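Local coordinates for protein heat-inducible transcription repressor HrcA (Thermotoga maritima, PDB 1STZ) that probably acts as a DNA-binding repressor of class I heat-shock genes, the grpE-dnaK-dnaJ and groELS operons, at residues Pro140-Met151 / Ile161-Gly169; Leu284-Gly292 / Val304-Tyr314. All coordinates share one frame; numbering follows the deposited sequence.

In the fold
Both contacts pair the arms of an antiparallel beta hairpin, but in different sheets, with their centres about 33 Å apart. Contact 2 is buried in the middle of the chain and joins two inner strands of a five-stranded sheet whose order, 2-1-5-4-3, is consistent with the GAF clan. Contact 1 lies farther out and is only partly buried. Its three-stranded sheet is made from chain inserted between strands 134-138 and 231-234 of the larger sheet, and a second subunit packs against it. Contact 1 mixes a short run of backbone pairing with a water-bridged loop, whereas contact 2 has regular pairing, aromatic rings and a lysine that ties two turns together.

Contact 1. Residues Pro140-Met151 / Ile161-Gly169; sequences PNTRDLKILRVM and IFSILTEFG
Met-151 and Ser-163 form a hydrogen-bonded pair in the antiparallel hairpin of strands 149-154 and 159-166: Met-151 N gives to Ser-163 O at 3.0 Å, and Ser-163 N returns to Met-151 O at 3.1 Å. From CB outward, the Met-151 side chain runs along the face that the second subunit covers. CB sits 3.8 Å from Ser-163 OG, a buried hydroxyl oxygen with no polar partner in the model. CG, anti to the carbonyl carbon (chi1 -63°), lies 3.6 Å above the guanidinium plane of Arg-149, toward its rim. The chain then bends at chi2 (110°), bringing SD to 3.6 Å from Leu-165 CD2. CE ends near the Leu-165 backbone, but its place is doubtful because it clashes with Arg-149 O. Arg-149 itself reaches past the hairpin, where NH1 bonds Val-155 O of the second subunit; this side of the sheet thus faces the partner chain, consistent with a part in dimerization.

On the other side, Val-150 CG1 meets Phe-162 CE1 at 3.6 Å, while helix 184-195 covers Val-150 with Leu-191 and Leu-195. Farther back along the chain, Leu-145 CD2 pushes against Thr-166 CG2, the two side chains crossing at about a right angle in a tight 3.3 Å contact. The same methyl also touches Phe-168, whose CE1 is met by Pro-140 CB; Glu-167 CG covers one face of that ring. Two waters bridge Lys-146 and Glu-167: one joins Lys-146 N to Glu-167 OE1, and the other donates to Lys-146 O and accepts from Glu-167 N, 2.8 Å from that nitrogen.

Contact 2. Residues Leu284-Gly292 / Val304-Tyr314; sequences LEKFAVFSG and VYLFTSKVTKY
One face of the Phe-307 ring carries Val-289 CG1, a CH-pi contact 3.5 Å from the ring centroid and 21° off its normal. That methyl also lies at the edge of the Tyr-305 ring, near its plane. Thr-308 O approaches the edge of Phe-287, 3.3 Å from CD2, and a water sits in plane at the edge of Phe-290. Thr-312 CG2 lies over the centre of one face of Tyr-314, whose OH gives a 2.6 Å bond to Lys-310 O on a lone pair.

Apart from Tyr-314, which begins helix 314-334, these rings belong to an antiparallel hairpin in which Ala-288/Thr-308, Phe-290/Leu-306 and Gly-292/Val-304 each exchange two backbone bonds. Beyond Ala-288/Thr-308, Lys-310 N bonds Lys-286 O at 3.0 Å. Its side chain leaves with CG between the backbone N and the carbonyl carbon (chi1 65°), then runs extended along the 285-286 carbonyls until NZ reaches Glu-285 O at 3.0 Å; NZ also forms a salt bridge with Asp-81. A leucine here would probably leave Glu-285 O without this donor and Asp-81 without this salt-bridge partner.

Strands 272-275 and 134-138 bond the outer sides of 287-292 and 304-309, so both lie inside the sheet. Helix 314-334 packs on Phe-290, Val-304 and Leu-306, while helix 247-256 covers Phe-287 and Phe-307 through Leu-253.

Contact 1. Residues Pro140-Met151 / Ile161-Gly169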
# COMPACT_ATOMS: atom_id res chain seq x y z
N PRO A 140 8.65 -21.74 9.99
CA PRO A 140 8.12 -22.95 10.62
C PRO A 140 9.20 -24.04 10.64
O PRO A 140 9.96 -24.18 9.68
CB PRO A 140 6.95 -23.33 9.71
CG PRO A 140 6.58 -22.07 9.05
CD PRO A 140 7.86 -21.35 8.81
N ASN A 141 9.28 -24.78 11.73
CA ASN A 141 10.29 -25.81 11.89
C ASN A 141 10.03 -26.94 10.90
O ASN A 141 8.92 -27.46 10.84
CB ASN A 141 10.29 -26.33 13.33
CG ASN A 141 11.57 -27.06 13.71
OD1 ASN A 141 12.17 -27.80 12.91
ND2 ASN A 141 12.00 -26.87 14.96
N THR A 142 11.04 -27.29 10.10
CA THR A 142 10.91 -28.36 9.10
C THR A 142 10.80 -29.75 9.70
O THR A 142 10.33 -30.67 9.06
CB THR A 142 12.09 -28.35 8.11
OG1 THR A 142 13.33 -28.41 8.82
CG2 THR A 142 12.14 -27.06 7.34
N ARG A 143 11.25 -29.89 10.95
CA ARG A 143 11.26 -31.18 11.63
C ARG A 143 9.93 -31.95 11.56
O ARG A 143 9.94 -33.17 11.40
CB ARG A 143 11.69 -30.98 13.09
CG ARG A 143 11.50 -32.19 13.99
CD ARG A 143 11.83 -31.88 15.43
NE ARG A 143 10.91 -32.53 16.37
CZ ARG A 143 10.72 -32.14 17.63
NH1 ARG A 143 11.37 -31.09 18.14
NH2 ARG A 143 9.86 -32.82 18.39
N ASP A 144 8.80 -31.26 11.69
CA ASP A 144 7.47 -31.90 11.67
C ASP A 144 6.56 -31.32 10.57
O ASP A 144 5.33 -31.41 10.66
CB ASP A 144 6.79 -31.80 13.06
CG ASP A 144 6.04 -30.47 13.26
OD1 ASP A 144 6.68 -29.39 13.16
OD2 ASP A 144 4.80 -30.44 13.51
N LEU A 145 7.18 -30.74 9.54
CA LEU A 145 6.45 -30.20 8.40
C LEU A 145 6.18 -31.36 7.44
O LEU A 145 6.99 -31.65 6.56
CB LEU A 145 7.31 -29.14 7.69
CG LEU A 145 6.80 -27.71 7.46
CD1 LEU A 145 7.60 -27.04 6.34
CD2 LEU A 145 5.33 -27.68 7.14
N LYS A 146 5.05 -32.04 7.62
CA LYS A 146 4.69 -33.14 6.73
C LYS A 146 4.43 -32.65 5.29
O LYS A 146 3.78 -31.64 5.08
CB LYS A 146 3.45 -33.86 7.25
CG LYS A 146 3.70 -34.71 8.48
CD LYS A 146 2.74 -35.90 8.52
CE LYS A 146 3.18 -36.99 9.50
NZ LYS A 146 2.27 -38.17 9.39
N ILE A 147 4.98 -33.36 4.31
CA ILE A 147 4.64 -33.16 2.91
C ILE A 147 3.30 -33.89 2.64
O ILE A 147 3.24 -35.12 2.68
CB ILE A 147 5.74 -33.72 1.99
CG1 ILE A 147 7.06 -32.97 2.20
CG2 ILE A 147 5.30 -33.66 0.52
CD1 ILE A 147 8.29 -33.71 1.67
N LEU A 148 2.25 -33.12 2.38
CA LEU A 148 0.91 -33.68 2.16
C LEU A 148 0.69 -34.13 0.72
O LEU A 148 -0.16 -34.97 0.45
CB LEU A 148 -0.16 -32.64 2.52
CG LEU A 148 -0.06 -32.02 3.92
CD1 LEU A 148 -1.06 -30.91 4.09
CD2 LEU A 148 -0.26 -33.07 5.00
N ARG A 149 1.46 -33.54 -0.20
CA ARG A 149 1.32 -33.83 -1.64
C ARG A 149 2.47 -33.22 -2.45
O ARG A 149 2.94 -32.13 -2.13
CB ARG A 149 0.01 -33.25 -2.14
CG ARG A 149 -0.31 -33.53 -3.59
CD ARG A 149 -1.71 -33.10 -3.96
NE ARG A 149 -1.88 -32.98 -5.41
CZ ARG A 149 -2.74 -32.17 -6.00
NH1 ARG A 149 -3.52 -31.38 -5.27
NH2 ARG A 149 -2.82 -32.14 -7.33
N VAL A 150 2.87 -33.90 -3.52
CA VAL A 150 3.90 -33.40 -4.43
C VAL A 150 3.28 -33.21 -5.80
O VAL A 150 2.74 -34.15 -6.37
CB VAL A 150 5.08 -34.36 -4.55
CG1 VAL A 150 6.13 -33.82 -5.52
CG2 VAL A 150 5.69 -34.64 -3.19
N MET A 151 3.37 -32.00 -6.33
CA MET A 151 2.81 -31.67 -7.63
C MET A 151 3.92 -31.45 -8.65
O MET A 151 4.88 -30.73 -8.38
CB MET A 151 1.95 -30.40 -7.54
CG MET A 151 0.73 -30.51 -6.63
SD MET A 151 0.91 -29.54 -5.13
CE MET A 151 1.65 -30.57 -4.17
N ILE A 161 6.14 -27.13 -13.62
CA ILE A 161 6.12 -26.50 -12.31
C ILE A 161 6.04 -27.53 -11.19
O ILE A 161 5.12 -28.34 -11.12
CB ILE A 161 4.97 -25.45 -12.19
CG1 ILE A 161 5.26 -24.27 -13.12
CG2 ILE A 161 4.88 -24.95 -10.76
CD1 ILE A 161 4.10 -23.32 -13.30
N PHE A 162 7.05 -27.51 -10.32
CA PHE A 162 7.11 -28.37 -9.16
C PHE A 162 6.67 -27.58 -7.94
O PHE A 162 6.92 -26.39 -7.85
CB PHE A 162 8.54 -28.90 -8.96
CG PHE A 162 8.80 -29.48 -7.59
CD1 PHE A 162 8.46 -30.79 -7.30
CD2 PHE A 162 9.39 -28.71 -6.59
CE1 PHE A 162 8.71 -31.33 -6.03
CE2 PHE A 162 9.62 -29.23 -5.35
CZ PHE A 162 9.28 -30.55 -5.07
N SER A 163 6.03 -28.26 -7.00
CA SER A 163 5.75 -27.69 -5.68
C SER A 163 5.31 -28.78 -4.72
O SER A 163 5.08 -29.92 -5.11
CB SER A 163 4.66 -26.61 -5.75
OG SER A 163 3.51 -27.09 -6.42
N ILE A 164 5.26 -28.45 -3.44
CA ILE A 164 4.72 -29.37 -2.45
C ILE A 164 3.61 -28.67 -1.71
O ILE A 164 3.60 -27.45 -1.60
CB ILE A 164 5.81 -29.87 -1.48
CG1 ILE A 164 6.39 -28.71 -0.66
CG2 ILE A 164 6.90 -30.59 -2.23
CD1 ILE A 164 7.40 -29.15 0.38
N LEU A 165 2.70 -29.47 -1.18
CA LEU A 165 1.65 -28.98 -0.32
C LEU A 165 2.05 -29.32 1.10
O LEU A 165 2.52 -30.42 1.37
CB LEU A 165 0.33 -29.68 -0.61
CG LEU A 165 -0.85 -28.78 -0.91
CD1 LEU A 165 -1.10 -27.84 0.27
CD2 LEU A 165 -0.61 -27.98 -2.21
N THR A 166 1.78 -28.39 1.99
CA THR A 166 2.09 -28.53 3.39
C THR A 166 0.84 -28.06 4.16
O THR A 166 -0.09 -27.58 3.53
CB THR A 166 3.35 -27.67 3.58
OG1 THR A 166 4.50 -28.52 3.72
CG2 THR A 166 3.29 -26.78 4.74
N GLU A 167 0.78 -28.21 5.48
CA GLU A 167 -0.35 -27.70 6.27
C GLU A 167 -0.48 -26.17 6.23
O GLU A 167 -1.56 -25.64 6.50
CB GLU A 167 -0.31 -28.20 7.73
CG GLU A 167 0.83 -27.63 8.58
CD GLU A 167 0.65 -27.91 10.05
OE1 GLU A 167 1.62 -28.40 10.68
OE2 GLU A 167 -0.46 -27.68 10.58
N PHE A 168 0.61 -25.49 5.86
CA PHE A 168 0.67 -24.03 5.74
C PHE A 168 0.54 -23.48 4.32
O PHE A 168 0.65 -22.27 4.12
CB PHE A 168 2.00 -23.53 6.33
CG PHE A 168 2.21 -23.93 7.75
CD1 PHE A 168 3.38 -24.55 8.14
CD2 PHE A 168 1.21 -23.72 8.70
CE1 PHE A 168 3.58 -24.92 9.46
CE2 PHE A 168 1.40 -24.09 10.02
CZ PHE A 168 2.59 -24.68 10.41
N GLY A 169 0.34 -24.34 3.33
CA GLY A 169 0.10 -23.89 1.97
C GLY A 169 0.99 -24.53 0.93
O GLY A 169 1.44 -25.65 1.10
O HOH W 1 2.18 -30.23 6.82
O HOH W 2 2.73 -30.67 9.39

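Contact 2. Residues Leu284-Gly292 / Val304-Tyr314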
# COMPACT_ATOMS: atom_id res chain seq x y z
N LEU A 284 24.81 -5.60 23.40
CA LEU A 284 23.56 -5.19 22.81
C LEU A 284 22.81 -4.10 23.62
O LEU A 284 21.64 -3.84 23.36
CB LEU A 284 22.68 -6.42 22.61
CG LEU A 284 23.31 -7.59 21.82
CD1 LEU A 284 22.46 -8.83 21.88
CD2 LEU A 284 23.54 -7.20 20.36
N GLU A 285 23.53 -3.42 24.50
CA GLU A 285 22.94 -2.41 25.41
C GLU A 285 22.29 -1.22 24.72
O GLU A 285 21.46 -0.56 25.32
CB GLU A 285 23.99 -1.83 26.37
CG GLU A 285 24.10 -2.53 27.70
CD GLU A 285 24.88 -1.70 28.74
OE1 GLU A 285 26.01 -1.24 28.44
OE2 GLU A 285 24.34 -1.50 29.87
N LYS A 286 22.70 -0.94 23.48
CA LYS A 286 22.15 0.18 22.69
C LYS A 286 20.80 -0.09 22.05
O LYS A 286 20.20 0.84 21.50
CB LYS A 286 23.10 0.57 21.57
CG LYS A 286 24.47 0.95 22.07
CD LYS A 286 24.51 2.35 22.60
CE LYS A 286 25.49 3.17 21.77
NZ LYS A 286 25.02 3.36 20.38
N PHE A 287 20.33 -1.34 22.12
CA PHE A 287 19.11 -1.79 21.42
C PHE A 287 17.91 -1.95 22.35
O PHE A 287 18.06 -2.03 23.57
CB PHE A 287 19.38 -3.16 20.78
CG PHE A 287 20.40 -3.11 19.67
CD1 PHE A 287 21.74 -3.38 19.92
CD2 PHE A 287 20.02 -2.79 18.39
CE1 PHE A 287 22.68 -3.33 18.91
CE2 PHE A 287 20.97 -2.73 17.36
CZ PHE A 287 22.28 -3.01 17.62
N ALA A 288 16.73 -1.96 21.74
CA ALA A 288 15.52 -2.53 22.28
C ALA A 288 15.06 -3.66 21.33
O ALA A 288 15.25 -3.56 20.09
CB ALA A 288 14.46 -1.48 22.38
N VAL A 289 14.50 -4.73 21.88
CA VAL A 289 13.89 -5.80 21.08
C VAL A 289 12.45 -6.04 21.47
O VAL A 289 12.17 -6.30 22.62
CB VAL A 289 14.51 -7.19 21.34
CG1 VAL A 289 14.45 -8.04 20.07
CG2 VAL A 289 15.84 -7.11 21.96
N PHE A 290 11.56 -6.00 20.50
CA PHE A 290 10.21 -6.54 20.66
C PHE A 290 10.23 -7.99 20.22
O PHE A 290 10.82 -8.34 19.22
CB PHE A 290 9.20 -5.78 19.82
CG PHE A 290 8.75 -4.49 20.43
CD1 PHE A 290 9.47 -3.35 20.24
CD2 PHE A 290 7.62 -4.43 21.22
CE1 PHE A 290 9.07 -2.14 20.82
CE2 PHE A 290 7.22 -3.22 21.79
CZ PHE A 290 7.95 -2.09 21.58
N SER A 291 9.59 -8.84 20.99
CA SER A 291 9.49 -10.22 20.63
C SER A 291 8.10 -10.75 20.94
O SER A 291 7.36 -10.21 21.77
CB SER A 291 10.57 -11.03 21.33
OG SER A 291 10.37 -11.06 22.74
N GLY A 292 7.75 -11.82 20.23
CA GLY A 292 6.46 -12.47 20.36
C GLY A 292 6.42 -13.68 19.43
O GLY A 292 7.33 -13.90 18.64
N VAL A 304 9.05 -13.98 16.43
CA VAL A 304 9.38 -12.78 15.68
C VAL A 304 10.14 -11.81 16.58
O VAL A 304 9.77 -11.63 17.74
CB VAL A 304 8.11 -12.07 15.18
CG1 VAL A 304 8.45 -10.85 14.34
CG2 VAL A 304 7.24 -13.04 14.39
N TYR A 305 11.18 -11.20 16.04
CA TYR A 305 12.02 -10.24 16.76
C TYR A 305 12.17 -8.96 15.95
O TYR A 305 12.45 -9.02 14.76
CB TYR A 305 13.41 -10.82 17.00
CG TYR A 305 13.39 -12.12 17.75
CD1 TYR A 305 13.23 -13.32 17.08
CD2 TYR A 305 13.55 -12.16 19.13
CE1 TYR A 305 13.22 -14.53 17.77
CE2 TYR A 305 13.53 -13.35 19.82
CZ TYR A 305 13.37 -14.53 19.14
OH TYR A 305 13.38 -15.73 19.82
N LEU A 306 11.96 -7.82 16.61
CA LEU A 306 12.24 -6.50 16.06
C LEU A 306 13.34 -5.82 16.91
O LEU A 306 13.13 -5.53 18.10
CB LEU A 306 10.98 -5.65 16.16
CG LEU A 306 10.75 -4.41 15.30
CD1 LEU A 306 10.17 -3.29 16.12
CD2 LEU A 306 11.91 -3.94 14.48
N PHE A 307 14.46 -5.53 16.30
CA PHE A 307 15.55 -4.83 16.96
C PHE A 307 15.62 -3.42 16.41
O PHE A 307 15.63 -3.23 15.21
CB PHE A 307 16.88 -5.53 16.68
CG PHE A 307 16.99 -6.90 17.27
CD1 PHE A 307 16.66 -8.02 16.52
CD2 PHE A 307 17.46 -7.07 18.56
CE1 PHE A 307 16.79 -9.30 17.07
CE2 PHE A 307 17.57 -8.33 19.10
CZ PHE A 307 17.22 -9.45 18.35
N THR A 308 15.67 -2.44 17.30
CA THR A 308 15.92 -1.06 16.93
C THR A 308 16.90 -0.49 17.91
O THR A 308 17.20 -1.11 18.92
CB THR A 308 14.62 -0.21 17.02
OG1 THR A 308 14.08 -0.28 18.35
CG2 THR A 308 13.50 -0.79 16.14
N SER A 309 17.39 0.71 17.64
CA SER A 309 17.91 1.52 18.72
C SER A 309 16.87 1.64 19.84
O SER A 309 15.65 1.67 19.59
CB SER A 309 18.25 2.92 18.23
OG SER A 309 18.66 3.71 19.32
N LYS A 310 17.33 1.72 21.08
CA LYS A 310 16.44 1.98 22.22
C LYS A 310 15.93 3.41 22.24
O LYS A 310 15.02 3.72 22.99
CB LYS A 310 17.10 1.63 23.56
CG LYS A 310 18.31 2.43 23.96
CD LYS A 310 18.85 1.90 25.29
CE LYS A 310 20.21 2.51 25.66
NZ LYS A 310 20.73 1.86 26.90
N VAL A 311 16.56 4.28 21.43
CA VAL A 311 16.05 5.61 21.15
C VAL A 311 15.12 5.51 19.95
O VAL A 311 15.51 5.72 18.81
CB VAL A 311 17.19 6.64 20.88
CG1 VAL A 311 16.62 8.05 20.83
CG2 VAL A 311 18.30 6.54 21.95
N THR A 312 13.87 5.15 20.22
CA THR A 312 12.92 4.83 19.16
C THR A 312 11.50 5.15 19.59
O THR A 312 11.22 5.35 20.78
CB THR A 312 13.07 3.33 18.78
OG1 THR A 312 12.23 3.00 17.66
CG2 THR A 312 12.58 2.40 19.90
N LYS A 313 10.60 5.18 18.64
CA LYS A 313 9.19 5.47 18.92
C LYS A 313 8.48 4.21 19.40
O LYS A 313 7.93 3.47 18.58
CB LYS A 313 8.54 6.02 17.65
CG LYS A 313 9.12 7.37 17.20
CD LYS A 313 8.45 7.88 15.94
CE LYS A 313 8.58 9.40 15.78
NZ LYS A 313 7.86 9.88 14.56
N TYR A 314 8.48 3.97 20.72
CA TYR A 314 7.99 2.73 21.30
C TYR A 314 6.52 2.44 21.00
O TYR A 314 6.17 1.29 20.74
CB TYR A 314 8.25 2.69 22.82
CG TYR A 314 9.72 2.45 23.17
CD1 TYR A 314 10.60 3.52 23.34
CD2 TYR A 314 10.21 1.16 23.30
CE1 TYR A 314 11.96 3.30 23.65
CE2 TYR A 314 11.54 0.92 23.60
CZ TYR A 314 12.41 1.99 23.77
OH TYR A 314 13.71 1.71 24.05
O HOH W 3 20.77 3.50 21.15
O HOH W 4 12.33 -2.22 19.33